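Local coordinates for protein N-acetylglucosamine-6-phosphate deacetylase (Mycobacterium smegmatis, PDB 6FV4) that probably hydrolyses N-acetylglucosamine-6-phosphate to glucosamine-6-phosphate and acetate, using bound divalent metal ions, at residues H136-W141 with V202-A207; V93-A98 with A286-S291. The protein carries 1 engineered substitution. One frame throughout, in Å; residues are numbered along the deposited sequence.

Contact 1 of 2, residues H136-W141 with V202-A207; sequences HLEGPW and VGHTEA. With CD (cadmium ion), chain J; ZN (zinc ion), chain H.
Glu138 and His204 meet at the two-metal centre of an amidohydrolase barrel, at the end of strand 134-138 and in the loop just after strand 199-202. The carboxylate of Glu138 bridges the metals, with OE1 2.1 Å from the zinc ion and OE2 2.4 Å from the cadmium ion, which lie 3.6 Å apart. The ring of His204 comes from the other segment and binds the cadmium ion through NE2 at 2.3 Å. A shared metal thus brings the two side chains together: Glu138 OE2 is 3.1 Å from His204 NE2, approaching the imidazole by its rim, yet no hydrogen bond joins them. The side chains stand roughly perpendicular, with the carboxylate and ring planes turned 85° apart. Glu138 has CG anti to its N (chi1 -171°) and an extended chain beyond, which carries the carboxylate out to the metals. Water 1, 2.6 Å from the cadmium ion, lies roughly opposite Glu138 OE2 across the metal (about 168°). His150 and His225 add nitrogen ligands to the cadmium ion, while His72 and His74 join Glu138 on zinc.

After Glu138 the chain runs through Gly139, with positive phi, into a cis peptide before Pro140, whose CD sits 3.6 Å above the centre of the Trp141 ring. Beyond His204, Thr205 OG1 accepts a hydrogen bond from Ala207 N at 2.9 Å to form an ST turn, and it also bonds to Glu182. With metal ligands gathered from several barrel strands and the loops after them, the centre is of the binuclear kind found in the metallo-dependent hydrolase superfamily, here bridged by Glu138.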
loop_
_atom_site.group_PDB
_atom_site.type_symbol
_atom_site.label_atom_id
_atom_site.label_comp_id
_atom_site.label_asym_id
_atom_site.label_seq_id
_atom_site.Cartn_x
_atom_site.Cartn_y
_atom_site.Cartn_z
ATOM N N HIS B 136 -20.654 18.986 -2.287
ATOM C CA HIS B 136 -20.032 17.873 -2.977
ATOM C C HIS B 136 -21.122 17.119 -3.721
ATOM O O HIS B 136 -22.102 16.678 -3.107
ATOM C CB HIS B 136 -19.319 16.973 -1.968
ATOM C CG HIS B 136 -18.935 15.624 -2.493
ATOM N ND1 HIS B 136 -18.914 14.506 -1.688
ATOM C CD2 HIS B 136 -18.513 15.213 -3.714
ATOM C CE1 HIS B 136 -18.526 13.459 -2.393
ATOM N NE2 HIS B 136 -18.260 13.860 -3.621
ATOM N N LEU B 137 -20.967 16.979 -5.033
ATOM C CA LEU B 137 -21.909 16.190 -5.824
ATOM C C LEU B 137 -21.355 14.779 -5.945
ATOM O O LEU B 137 -20.481 14.511 -6.778
ATOM C CB LEU B 137 -22.129 16.812 -7.196
ATOM C CG LEU B 137 -22.489 18.302 -7.167
ATOM C CD1 LEU B 137 -22.628 18.800 -8.589
ATOM C CD2 LEU B 137 -23.755 18.517 -6.374
ATOM N N GLU B 138 -21.852 13.878 -5.099
ATOM C CA GLU B 138 -21.517 12.454 -5.202
ATOM C C GLU B 138 -22.560 11.769 -6.083
ATOM O O GLU B 138 -23.435 11.028 -5.627
ATOM C CB GLU B 138 -21.438 11.807 -3.832
ATOM C CG GLU B 138 -20.872 10.373 -3.940
ATOM C CD GLU B 138 -20.718 9.698 -2.618
ATOM O OE1 GLU B 138 -21.504 10.016 -1.724
ATOM O OE2 GLU B 138 -19.817 8.845 -2.482
ATOM N N GLY B 139 -22.448 12.049 -7.378
ATOM C CA GLY B 139 -23.464 11.686 -8.333
ATOM C C GLY B 139 -23.918 12.928 -9.079
ATOM O O GLY B 139 -23.746 14.056 -8.607
ATOM N N PRO B 140 -24.533 12.749 -10.248
ATOM C CA PRO B 140 -25.019 11.498 -10.839
ATOM C C PRO B 140 -24.081 10.830 -11.844
ATOM O O PRO B 140 -24.453 9.822 -12.444
ATOM C CB PRO B 140 -26.286 11.960 -11.563
ATOM C CG PRO B 140 -25.880 13.302 -12.087
ATOM C CD PRO B 140 -24.954 13.916 -11.050
ATOM N N TRP B 141 -22.890 11.379 -12.041
ATOM C CA TRP B 141 -21.999 10.881 -13.088
ATOM C C TRP B 141 -21.113 9.744 -12.589
ATOM O O TRP B 141 -19.880 9.717 -12.737
ATOM C CB TRP B 141 -21.212 12.056 -13.639
ATOM C CG TRP B 141 -22.203 13.124 -14.032
ATOM C CD1 TRP B 141 -23.213 12.994 -14.935
ATOM C CD2 TRP B 141 -22.309 14.451 -13.502
ATOM N NE1 TRP B 141 -23.929 14.161 -15.025
ATOM C CE2 TRP B 141 -23.398 15.075 -14.156
ATOM C CE3 TRP B 141 -21.589 15.179 -12.548
ATOM C CZ2 TRP B 141 -23.784 16.381 -13.881
ATOM C CZ3 TRP B 141 -21.963 16.470 -12.276
ATOM C CH2 TRP B 141 -23.059 17.070 -12.946
ATOM N N VAL B 202 -12.484 10.851 -7.887
ATOM C CA VAL B 202 -12.772 9.568 -8.530
ATOM C C VAL B 202 -13.478 8.684 -7.512
ATOM O O VAL B 202 -13.032 8.572 -6.366
ATOM C CB VAL B 202 -11.493 8.880 -9.053
ATOM C CG1 VAL B 202 -11.785 7.436 -9.462
ATOM C CG2 VAL B 202 -10.932 9.608 -10.234
ATOM N N GLY B 203 -14.574 8.056 -7.921
ATOM C CA GLY B 203 -15.349 7.249 -6.999
ATOM C C GLY B 203 -16.466 6.552 -7.739
ATOM O O GLY B 203 -16.724 6.823 -8.917
ATOM N N HIS B 204 -17.108 5.619 -7.031
ATOM C CA HIS B 204 -18.301 4.917 -7.514
ATOM C C HIS B 204 -18.121 4.415 -8.942
ATOM O O HIS B 204 -18.900 4.722 -9.842
ATOM C CB HIS B 204 -19.530 5.821 -7.407
ATOM C CG HIS B 204 -20.078 5.878 -6.026
ATOM N ND1 HIS B 204 -21.159 5.125 -5.621
ATOM C CD2 HIS B 204 -19.664 6.568 -4.940
ATOM C CE1 HIS B 204 -21.397 5.356 -4.344
ATOM N NE2 HIS B 204 -20.501 6.222 -3.905
ATOM N N THR B 205 -17.072 3.610 -9.128
ATOM C CA THR B 205 -16.577 3.353 -10.463
ATOM C C THR B 205 -16.038 1.934 -10.570
ATOM O O THR B 205 -15.527 1.366 -9.604
ATOM C CB THR B 205 -15.489 4.370 -10.827
ATOM O OG1 THR B 205 -14.901 4.019 -12.083
ATOM C CG2 THR B 205 -14.412 4.419 -9.751
ATOM N N GLU B 206 -16.195 1.376 -11.769
ATOM C CA GLU B 206 -15.590 0.130 -12.201
ATOM C C GLU B 206 -14.406 0.377 -13.133
ATOM O O GLU B 206 -14.036 -0.513 -13.904
ATOM C CB GLU B 206 -16.647 -0.744 -12.888
ATOM C CG GLU B 206 -17.873 -1.051 -12.019
ATOM C CD GLU B 206 -17.520 -1.863 -10.779
ATOM O OE1 GLU B 206 -16.577 -2.692 -10.849
ATOM O OE2 GLU B 206 -18.179 -1.677 -9.729
ATOM N N ALA B 207 -13.811 1.575 -13.077
ATOM C CA ALA B 207 -12.715 1.925 -13.967
ATOM C C ALA B 207 -11.498 1.045 -13.716
ATOM O O ALA B 207 -11.245 0.597 -12.598
ATOM C CB ALA B 207 -12.309 3.384 -13.777
HETATM CD CD CD J . -20.775 6.779 -1.655
HETATM ZN ZN ZN H . -21.296 9.727 0.317
HETATM O O HOH W 1 -21.273 4.399 -0.755
#

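Contact 2 of 2, residues V93-A98 with A286-S291; sequences VALHRA and AATGMS
Leu95, on helix 86-98, points its isobutyl end at the two central residues of a turn, Thr288 and Gly289, and its two methyls straddle the link between them. CD2 is modelled 3.2 Å from Thr288 O, short for a methyl against an oxygen; as the bond angle at Leu95 CB is also narrow, the exact placement of this side chain is doubtful. CD2 also touches the Thr288 methyl, with CD2 and CG2 3.8 Å apart. CD1 reaches the next residue, packing 3.9 Å from Gly289 CA. The leucine extends toward the turn with CG anti to its N (chi1 177°). Gly289 has no side chain, so the leucine methyl packs directly on its backbone.

The methyl of Thr288 has a second neighbour: CG2 approaches His96 CE1 obliquely at 4.0 Å, the two side chains running almost squarely across one another. Leu95 CD2 in turn lies 4.0 Å above one face of the His96 ring, toward its rim, so the leucine methyl, the threonine methyl and the imidazole form one small cluster. Thr288 splits its branches between two tasks: CG2 faces the helix, while OG1 bonds to Met285 O. The imidazole is anchored through NE2, bonded to Gly75 O. No hydrogen bond passes directly between the segments; the contact is van der Waals in character.

Residues Ala287 to Met290 form a type II beta turn, closed by Met290 N to Ala287 O at 3.1 Å, and Gly289 sits in its third position with a phi of 82°. The turn belongs to the loop between strands 278-281 and 293-297; Ala286 and Thr288 make backbone bonds to Gly78 and Gly77, and His96 also packs on Leu104 of strand 104-109, beside helix 86-98.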
loop_
_atom_site.group_PDB
_atom_site.type_symbol
_atom_site.label_atom_id
_atom_site.label_comp_id
_atom_site.label_asym_id
_atom_site.label_seq_id
_atom_site.Cartn_x
_atom_site.Cartn_y
_atom_site.Cartn_z
ATOM N N VAL B 93 -25.913 20.238 10.803
ATOM C CA VAL B 93 -24.790 21.081 11.191
ATOM C C VAL B 93 -24.632 21.092 12.702
ATOM O O VAL B 93 -23.520 20.959 13.220
ATOM C CB VAL B 93 -24.981 22.502 10.626
ATOM C CG1 VAL B 93 -24.069 23.483 11.337
ATOM C CG2 VAL B 93 -24.729 22.491 9.121
ATOM N N ALA B 94 -25.739 21.233 13.436
ATOM C CA ALA B 94 -25.647 21.307 14.891
ATOM C C ALA B 94 -25.079 20.019 15.477
ATOM O O ALA B 94 -24.335 20.054 16.460
ATOM C CB ALA B 94 -27.017 21.601 15.499
ATOM N N LEU B 95 -25.420 18.873 14.883
ATOM C CA LEU B 95 -24.938 17.600 15.398
ATOM C C LEU B 95 -23.438 17.464 15.206
ATOM O O LEU B 95 -22.699 17.198 16.156
ATOM C CB LEU B 95 -25.648 16.430 14.717
ATOM C CG LEU B 95 -24.942 15.243 15.355
ATOM C CD1 LEU B 95 -25.671 14.798 16.603
ATOM C CD2 LEU B 95 -24.652 14.110 14.381
ATOM N N HIS B 96 -22.974 17.622 13.968
ATOM C CA HIS B 96 -21.558 17.436 13.689
ATOM C C HIS B 96 -20.703 18.523 14.323
ATOM O O HIS B 96 -19.590 18.242 14.776
ATOM C CB HIS B 96 -21.339 17.378 12.192
ATOM C CG HIS B 96 -21.867 16.121 11.589
ATOM N ND1 HIS B 96 -21.161 14.938 11.625
ATOM C CD2 HIS B 96 -23.051 15.841 10.998
ATOM C CE1 HIS B 96 -21.879 13.986 11.055
ATOM N NE2 HIS B 96 -23.027 14.508 10.662
ATOM N N ARG B 97 -21.203 19.762 14.368
ATOM C CA ARG B 97 -20.466 20.839 15.037
ATOM C C ARG B 97 -20.195 20.504 16.503
ATOM O O ARG B 97 -19.105 20.779 17.021
ATOM C CB ARG B 97 -21.246 22.160 14.935
ATOM C CG ARG B 97 -20.389 23.401 14.680
ATOM C CD ARG B 97 -21.232 24.584 14.163
ATOM N NE ARG B 97 -21.036 24.848 12.739
ATOM C CZ ARG B 97 -21.642 25.831 12.068
ATOM N NH1 ARG B 97 -22.475 26.649 12.689
ATOM N NH2 ARG B 97 -21.424 25.996 10.768
ATOM N N ALA B 98 -21.183 19.915 17.187
ATOM C CA ALA B 98 -21.035 19.565 18.592
ATOM C C ALA B 98 -20.008 18.460 18.801
ATOM O O ALA B 98 -19.511 18.294 19.916
ATOM C CB ALA B 98 -22.385 19.134 19.170
ATOM N N ALA B 286 -28.132 10.727 7.734
ATOM C CA ALA B 286 -28.982 11.554 8.581
ATOM C C ALA B 286 -29.251 10.961 9.954
ATOM O O ALA B 286 -29.579 11.718 10.871
ATOM C CB ALA B 286 -30.314 11.850 7.873
ATOM N N ALA B 287 -29.097 9.647 10.147
ATOM C CA ALA B 287 -29.349 9.079 11.468
ATOM C C ALA B 287 -28.175 9.236 12.424
ATOM O O ALA B 287 -28.310 8.893 13.601
ATOM C CB ALA B 287 -29.707 7.597 11.359
ATOM N N THR B 288 -27.037 9.737 11.950
ATOM C CA THR B 288 -25.877 9.937 12.809
ATOM C C THR B 288 -26.229 10.766 14.036
ATOM O O THR B 288 -26.831 11.838 13.928
ATOM C CB THR B 288 -24.768 10.627 12.012
ATOM O OG1 THR B 288 -24.483 9.849 10.842
ATOM C CG2 THR B 288 -23.498 10.767 12.862
ATOM N N GLY B 289 -25.852 10.257 15.210
ATOM C CA GLY B 289 -26.042 10.965 16.463
ATOM C C GLY B 289 -27.416 10.849 17.085
ATOM O O GLY B 289 -27.667 11.486 18.118
ATOM N N MET B 290 -28.318 10.070 16.502
ATOM C CA MET B 290 -29.656 9.926 17.054
ATOM C C MET B 290 -29.712 8.751 18.017
ATOM O O MET B 290 -29.000 7.758 17.858
ATOM C CB MET B 290 -30.687 9.728 15.944
ATOM C CG MET B 290 -30.719 10.873 14.952
ATOM S SD MET B 290 -32.011 10.594 13.744
ATOM C CE MET B 290 -33.388 11.329 14.620
ATOM N N SER B 291 -30.573 8.880 19.021
ATOM C CA SER B 291 -30.813 7.804 19.966
ATOM C C SER B 291 -31.479 6.626 19.270
ATOM O O SER B 291 -32.009 6.738 18.158
ATOM C CB SER B 291 -31.704 8.285 21.114
ATOM O OG SER B 291 -31.177 9.447 21.728
#

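In the fold
From the N terminus, the chain passes strand 63-76, which carries the zinc ligands His72 and His74, and enters helix 86-98, where contact 2 opens. It then reaches strand 134-138 and the first half of contact 1, which closes 61 residues later in the loop after strand 199-202. Contact 2 closes only at 286-291, after strand 278-281, so contact 1 is nested inside its much longer loop. The two do not touch: their nearest atoms are about 12 Å apart. Contact 1 joins the end of one barrel strand to the loop after another through the cadmium ion, whereas contact 2 ties an early helix to a late turn by nonpolar packing.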